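Local coordinates for uncharacterized protein (Acinetobacter baumannii, PDB 4L3U) that is of unknown function but folds as a compact all-helical single chain belonging to the DUF4844 family, at residues E96-V101 against N122-G127; Q60-L65 against L78-N83. All blocks are in the same frame, centred on the assembly; numbering follows the deposited sequence.

How the contacts relate
From the N terminus the chain runs through helix 14-27, then helix 45-68, helix 74-86, helix 95-112 and helix 120-134. Contact 2 forms first: 60-65, late in helix 45-68, meets 78-83 of helix 74-86 and closes a loop of 12 residues. Contact 1 follows in series, with 96-101 at the start of helix 95-112 meeting 122-127 of helix 120-134 and closing a loop of 20 residues. The two neither nest nor cross. They lie on opposite sides of the chain's centre, their own centres about 19 Å apart. Helix 74-86 links them, since its Ile85 packs against Val101 and Trp124 of contact 1.

Contact 1: residues E96-V101 against N122-G127; sequences EDREQV and NKWVYG
Arg98 and Glu99, neighbours on helix 95-112, reach for different polar groups of helix 120-134. The phenol OH of Tyr126 donates a weak hydrogen bond to the carboxylate, with OH and Glu99 OE2 2.7 Å apart; the carboxylate and ring planes are turned 61° against each other. Glu99 gets there by a bend at chi2 (-73°), which brings its tip round toward the other helix. Arg98 bends one bond further out, at chi3, and its NE gives a weak hydrogen bond to the backbone carbonyl of Val125, NE to O 3.2 Å, far from straight at 134°. Its stronger partner is Glu129, on the same helix as Val125, which forms a salt bridge with NH2, while NH1 makes a weak hydrogen bond to the carbonyl of Leu93.

Val125 lies between these polar reaches. Its CG1 sits 3.4 Å above the plane of the Tyr126 ring, over the centre, and also touches Glu99 OE2. On the flank away from Tyr126, Trp124 has CG anti to its backbone N, which sends the indole across to the other helix, benzo end first. Its CZ3 comes within 3.4 Å of the Arg98 carbonyl O, which lies at the ring edge, and packs on Arg98 CB at 3.8 Å. Trp124 CH2 meets Val101 CG1 at 3.7 Å. The indole NE1, at the far end, donates to the carbonyl of Ile88. A long aromatic suits this place because it can bridge the antiparallel axes of 96-101 and 122-127, 9.8 Å apart, and still satisfy its N-H. Arginine suits its own, having aliphatic carbons for the indole and several N-H groups for separate acceptors. The acidic Glu129 and the carbonyls around the buried Arg98 would probably favour its charged form.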
loop_
_atom_site.group_PDB
_atom_site.type_symbol
_atom_site.label_atom_id
_atom_site.label_comp_id
_atom_site.label_asym_id
_atom_site.label_seq_id
_atom_site.Cartn_x
_atom_site.Cartn_y
_atom_site.Cartn_z
ATOM N N GLU A 96 -4.368 3.154 -14.331
ATOM C CA GLU A 96 -3.532 4.193 -13.731
ATOM C C GLU A 96 -3.690 4.239 -12.227
ATOM O O GLU A 96 -2.730 4.490 -11.503
ATOM C CB GLU A 96 -3.868 5.575 -14.285
ATOM C CG GLU A 96 -3.434 5.792 -15.708
ATOM C CD GLU A 96 -3.247 7.262 -16.044
ATOM O OE1 GLU A 96 -2.421 7.564 -16.932
ATOM O OE2 GLU A 96 -3.920 8.113 -15.421
ATOM N N ASP A 97 -4.913 4.020 -11.761
ATOM C CA ASP A 97 -5.183 4.023 -10.332
ATOM C C ASP A 97 -4.572 2.793 -9.670
ATOM O O ASP A 97 -4.047 2.882 -8.563
ATOM C CB ASP A 97 -6.687 4.079 -10.048
ATOM C CG ASP A 97 -7.311 5.411 -10.431
ATOM O OD1 ASP A 97 -6.591 6.434 -10.452
ATOM O OD2 ASP A 97 -8.532 5.434 -10.706
ATOM N N ARG A 98 -4.633 1.647 -10.339
ATOM C CA ARG A 98 -4.030 0.437 -9.788
ATOM C C ARG A 98 -2.517 0.578 -9.674
ATOM O O ARG A 98 -1.916 0.093 -8.717
ATOM C CB ARG A 98 -4.369 -0.792 -10.629
ATOM C CG ARG A 98 -5.795 -1.272 -10.469
ATOM C CD ARG A 98 -5.929 -2.728 -10.860
ATOM N NE ARG A 98 -5.380 -2.984 -12.187
ATOM C CZ ARG A 98 -6.036 -2.782 -13.326
ATOM N NH1 ARG A 98 -7.281 -2.317 -13.319
ATOM N NH2 ARG A 98 -5.440 -3.044 -14.479
ATOM N N GLU A 99 -1.906 1.242 -10.651
ATOM C CA GLU A 99 -0.462 1.443 -10.649
ATOM C C GLU A 99 -0.041 2.358 -9.508
ATOM O O GLU A 99 1.024 2.184 -8.923
ATOM C CB GLU A 99 0.002 2.039 -11.979
ATOM C CG GLU A 99 -0.115 1.097 -13.169
ATOM C CD GLU A 99 0.930 -0.006 -13.166
ATOM O OE1 GLU A 99 1.774 -0.042 -12.245
ATOM O OE2 GLU A 99 0.906 -0.840 -14.097
ATOM N N GLN A 100 -0.883 3.336 -9.196
ATOM C CA GLN A 100 -0.578 4.277 -8.127
ATOM C C GLN A 100 -0.684 3.596 -6.764
ATOM O O GLN A 100 0.063 3.921 -5.844
ATOM C CB GLN A 100 -1.512 5.487 -8.186
ATOM C CG GLN A 100 -1.087 6.621 -7.271
ATOM C CD GLN A 100 0.237 7.239 -7.679
ATOM O OE1 GLN A 100 0.705 7.050 -8.804
ATOM N NE2 GLN A 100 0.852 7.979 -6.761
ATOM N N VAL A 101 -1.615 2.654 -6.641
ATOM C CA VAL A 101 -1.773 1.889 -5.408
ATOM C C VAL A 101 -0.536 1.030 -5.162
ATOM O O VAL A 101 -0.061 0.920 -4.033
ATOM C CB VAL A 101 -3.027 0.982 -5.453
ATOM C CG1 VAL A 101 -3.031 -0.019 -4.296
ATOM C CG2 VAL A 101 -4.285 1.817 -5.415
ATOM N N ASN A 122 2.517 -7.378 -8.094
ATOM C CA ASN A 122 2.301 -7.562 -9.524
ATOM C C ASN A 122 1.069 -8.413 -9.807
ATOM O O ASN A 122 0.324 -8.145 -10.751
ATOM C CB ASN A 122 3.524 -8.196 -10.186
ATOM C CG ASN A 122 4.610 -7.184 -10.512
ATOM O OD1 ASN A 122 4.340 -5.999 -10.713
ATOM N ND2 ASN A 122 5.849 -7.653 -10.568
ATOM N N LYS A 123 0.859 -9.440 -8.988
ATOM C CA LYS A 123 -0.276 -10.341 -9.163
ATOM C C LYS A 123 -1.574 -9.574 -8.964
ATOM O O LYS A 123 -2.582 -9.849 -9.611
ATOM C CB LYS A 123 -0.193 -11.510 -8.177
ATOM C CG LYS A 123 -1.344 -12.493 -8.293
ATOM C CD LYS A 123 -1.075 -13.767 -7.515
ATOM C CE LYS A 123 -2.237 -14.736 -7.631
ATOM N NZ LYS A 123 -1.951 -16.037 -6.966
ATOM N N TRP A 124 -1.532 -8.598 -8.067
ATOM C CA TRP A 124 -2.687 -7.766 -7.779
ATOM C C TRP A 124 -2.991 -6.851 -8.966
ATOM O O TRP A 124 -4.141 -6.733 -9.389
ATOM C CB TRP A 124 -2.424 -6.949 -6.512
ATOM C CG TRP A 124 -3.580 -6.102 -6.070
ATOM C CD1 TRP A 124 -4.616 -6.481 -5.263
ATOM C CD2 TRP A 124 -3.820 -4.728 -6.404
ATOM N NE1 TRP A 124 -5.482 -5.432 -5.076
ATOM C CE2 TRP A 124 -5.014 -4.344 -5.767
ATOM C CE3 TRP A 124 -3.136 -3.788 -7.189
ATOM C CZ2 TRP A 124 -5.543 -3.059 -5.885
ATOM C CZ3 TRP A 124 -3.663 -2.512 -7.303
ATOM C CH2 TRP A 124 -4.855 -2.160 -6.655
ATOM N N VAL A 125 -1.956 -6.224 -9.517
ATOM C CA VAL A 125 -2.130 -5.278 -10.619
ATOM C C VAL A 125 -2.565 -5.954 -11.923
ATOM O O VAL A 125 -3.497 -5.491 -12.578
ATOM C CB VAL A 125 -0.838 -4.462 -10.889
ATOM C CG1 VAL A 125 -1.016 -3.555 -12.100
ATOM C CG2 VAL A 125 -0.470 -3.627 -9.682
ATOM N N TYR A 126 -1.892 -7.043 -12.291
ATOM C CA TYR A 126 -2.086 -7.665 -13.604
ATOM C C TYR A 126 -2.824 -9.004 -13.562
ATOM O O TYR A 126 -3.112 -9.586 -14.606
ATOM C CB TYR A 126 -0.728 -7.855 -14.287
ATOM C CG TYR A 126 0.110 -6.597 -14.303
ATOM C CD1 TYR A 126 -0.120 -5.597 -15.237
ATOM C CD2 TYR A 126 1.120 -6.401 -13.373
ATOM C CE1 TYR A 126 0.638 -4.440 -15.249
ATOM C CE2 TYR A 126 1.884 -5.250 -13.380
ATOM C CZ TYR A 126 1.637 -4.273 -14.320
ATOM O OH TYR A 126 2.393 -3.126 -14.327
ATOM N N GLY A 127 -3.129 -9.495 -12.366
ATOM C CA GLY A 127 -3.789 -10.780 -12.230
ATOM C C GLY A 127 -5.137 -10.811 -12.916
ATOM O O GLY A 127 -5.290 -11.427 -13.967
#

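Contact 2: residues Q60-L65 against L78-N83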
loop_
_atom_site.group_PDB
_atom_site.type_symbol
_atom_site.label_atom_id
_atom_site.label_comp_id
_atom_site.label_asym_id
_atom_site.label_seq_id
_atom_site.Cartn_x
_atom_site.Cartn_y
_atom_site.Cartn_z
ATOM N N GLN A 60 -1.744 1.768 9.759
ATOM C CA GLN A 60 -2.075 1.626 11.169
ATOM C C GLN A 60 -1.841 0.199 11.650
ATOM O O GLN A 60 -1.556 -0.030 12.824
ATOM C CB GLN A 60 -3.525 2.031 11.424
ATOM C CG GLN A 60 -3.879 2.090 12.893
ATOM C CD GLN A 60 -2.971 3.027 13.667
ATOM O OE1 GLN A 60 -2.710 4.154 13.238
ATOM N NE2 GLN A 60 -2.470 2.560 14.808
ATOM N N ALA A 61 -1.971 -0.759 10.738
ATOM C CA ALA A 61 -1.693 -2.156 11.044
ATOM C C ALA A 61 -0.206 -2.362 11.344
ATOM O O ALA A 61 0.154 -3.052 12.301
ATOM C CB ALA A 61 -2.137 -3.048 9.890
ATOM N N PHE A 62 0.650 -1.755 10.526
ATOM C CA PHE A 62 2.094 -1.836 10.722
ATOM C C PHE A 62 2.502 -1.204 12.052
ATOM O O PHE A 62 3.389 -1.706 12.741
ATOM C CB PHE A 62 2.834 -1.139 9.574
ATOM C CG PHE A 62 2.979 -1.980 8.330
ATOM C CD1 PHE A 62 3.821 -3.082 8.312
ATOM C CD2 PHE A 62 2.298 -1.649 7.168
ATOM C CE1 PHE A 62 3.966 -3.844 7.165
ATOM C CE2 PHE A 62 2.442 -2.411 6.019
ATOM C CZ PHE A 62 3.278 -3.506 6.018
ATOM N N ILE A 63 1.854 -0.098 12.406
ATOM C CA ILE A 63 2.154 0.594 13.655
ATOM C C ILE A 63 1.857 -0.316 14.839
ATOM O O ILE A 63 2.666 -0.437 15.754
ATOM C CB ILE A 63 1.367 1.920 13.766
ATOM C CG1 ILE A 63 1.871 2.903 12.705
ATOM C CG2 ILE A 63 1.531 2.537 15.152
ATOM C CD1 ILE A 63 1.003 4.122 12.502
ATOM N N ALA A 64 0.702 -0.972 14.796
ATOM C CA ALA A 64 0.288 -1.893 15.849
ATOM C C ALA A 64 1.284 -3.030 15.999
ATOM O O ALA A 64 1.509 -3.532 17.098
ATOM C CB ALA A 64 -1.091 -2.448 15.542
ATOM N N LEU A 65 1.877 -3.435 14.884
ATOM C CA LEU A 65 2.868 -4.496 14.897
ATOM C C LEU A 65 4.132 -4.029 15.607
ATOM O O LEU A 65 4.621 -4.698 16.512
ATOM C CB LEU A 65 3.182 -4.942 13.468
ATOM C CG LEU A 65 4.299 -5.968 13.296
ATOM C CD1 LEU A 65 4.056 -7.197 14.156
ATOM C CD2 LEU A 65 4.420 -6.347 11.835
ATOM N N LEU A 78 5.384 -8.931 5.840
ATOM C CA LEU A 78 4.827 -9.296 4.542
ATOM C C LEU A 78 3.345 -9.626 4.635
ATOM O O LEU A 78 2.580 -9.309 3.732
ATOM C CB LEU A 78 5.580 -10.488 3.949
ATOM C CG LEU A 78 5.122 -10.954 2.561
ATOM C CD1 LEU A 78 5.319 -9.862 1.519
ATOM C CD2 LEU A 78 5.855 -12.223 2.153
ATOM N N GLN A 79 2.937 -10.266 5.721
ATOM C CA GLN A 79 1.531 -10.602 5.889
ATOM C C GLN A 79 0.675 -9.352 6.054
ATOM O O GLN A 79 -0.429 -9.282 5.523
ATOM C CB GLN A 79 1.330 -11.528 7.085
ATOM C CG GLN A 79 -0.128 -11.832 7.356
ATOM C CD GLN A 79 -0.318 -12.969 8.334
ATOM O OE1 GLN A 79 0.474 -13.911 8.372
ATOM N NE2 GLN A 79 -1.372 -12.890 9.133
ATOM N N VAL A 80 1.180 -8.374 6.797
ATOM C CA VAL A 80 0.472 -7.111 6.975
ATOM C C VAL A 80 0.321 -6.418 5.625
ATOM O O VAL A 80 -0.721 -5.838 5.322
ATOM C CB VAL A 80 1.216 -6.184 7.957
ATOM C CG1 VAL A 80 0.567 -4.801 8.006
ATOM C CG2 VAL A 80 1.249 -6.805 9.344
ATOM N N LEU A 81 1.373 -6.482 4.817
ATOM C CA LEU A 81 1.340 -5.919 3.475
ATOM C C LEU A 81 0.290 -6.635 2.621
ATOM O O LEU A 81 -0.564 -5.993 2.007
ATOM C CB LEU A 81 2.717 -6.041 2.824
ATOM C CG LEU A 81 2.914 -5.315 1.492
ATOM C CD1 LEU A 81 3.209 -3.845 1.726
ATOM C CD2 LEU A 81 4.026 -5.966 0.687
ATOM N N ALA A 82 0.354 -7.967 2.609
ATOM C CA ALA A 82 -0.531 -8.797 1.788
ATOM C C ALA A 82 -1.996 -8.641 2.182
ATOM O O ALA A 82 -2.880 -8.592 1.328
ATOM C CB ALA A 82 -0.112 -10.265 1.887
ATOM N N ASN A 83 -2.252 -8.577 3.481
ATOM C CA ASN A 83 -3.607 -8.392 3.971
ATOM C C ASN A 83 -4.117 -6.992 3.693
ATOM O O ASN A 83 -5.297 -6.804 3.446
ATOM C CB ASN A 83 -3.675 -8.682 5.467
ATOM C CG ASN A 83 -3.501 -10.156 5.780
ATOM O OD1 ASN A 83 -3.785 -11.021 4.951
ATOM N ND2 ASN A 83 -3.027 -10.449 6.985
#
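One face of the Phe62 ring is filled by a single methyl group. Val80 CG1 stands 3.4 Å from the ring centroid and only 3° off the normal, a nearly ideal CH-pi contact in which all six ring carbons lie at almost equal distance from the methyl carbon. At the tip of the ring, Phe62 CZ reaches the backbone of helix 74-86, 3.7 Å from Leu81 N, and touches Leu81 CB at 4.1 Å. The ring also meets Phe108 of helix 95-112, the two planes inclined at about 40°.

Torsions on both helices set up this meeting. Phe62 carries CG anti to its carbonyl carbon (chi1 -81°), so that its ring swings across toward helix 74-86. Val80, with CG1 anti to the backbone N, drives that methyl between the ring and Ala61, whose CB lies 3.7 Å from Val80 CG1. The second methyl, Val80 CG2, meets Leu65 CD2 more loosely, at 4.1 Å. Val80 thus enters the space bordered by Ala61, Phe62 and Leu65. Each residue type fits: valine is short and forked, one branch for the ring and one for the leucine; alanine is small enough not to hold the backbones apart where Val80 points toward helix 45-68; phenylalanine offers a broad, flat apolar surface.

Leu81 turns mainly to the interior, against Phe105, Phe108 and Leu109, while Phe62 also touches Leu23 of helix 14-27, so the pair forms one border of the hydrophobic core. Segments 60-65 and 78-83 run antiparallel, their axes 9.9 Å apart, and meet mainly through apolar side chains. Helix 45-68 and helix 74-86, successive and joined by a short connection, make a helical hairpin, a basic unit of all-alpha folds such as this one.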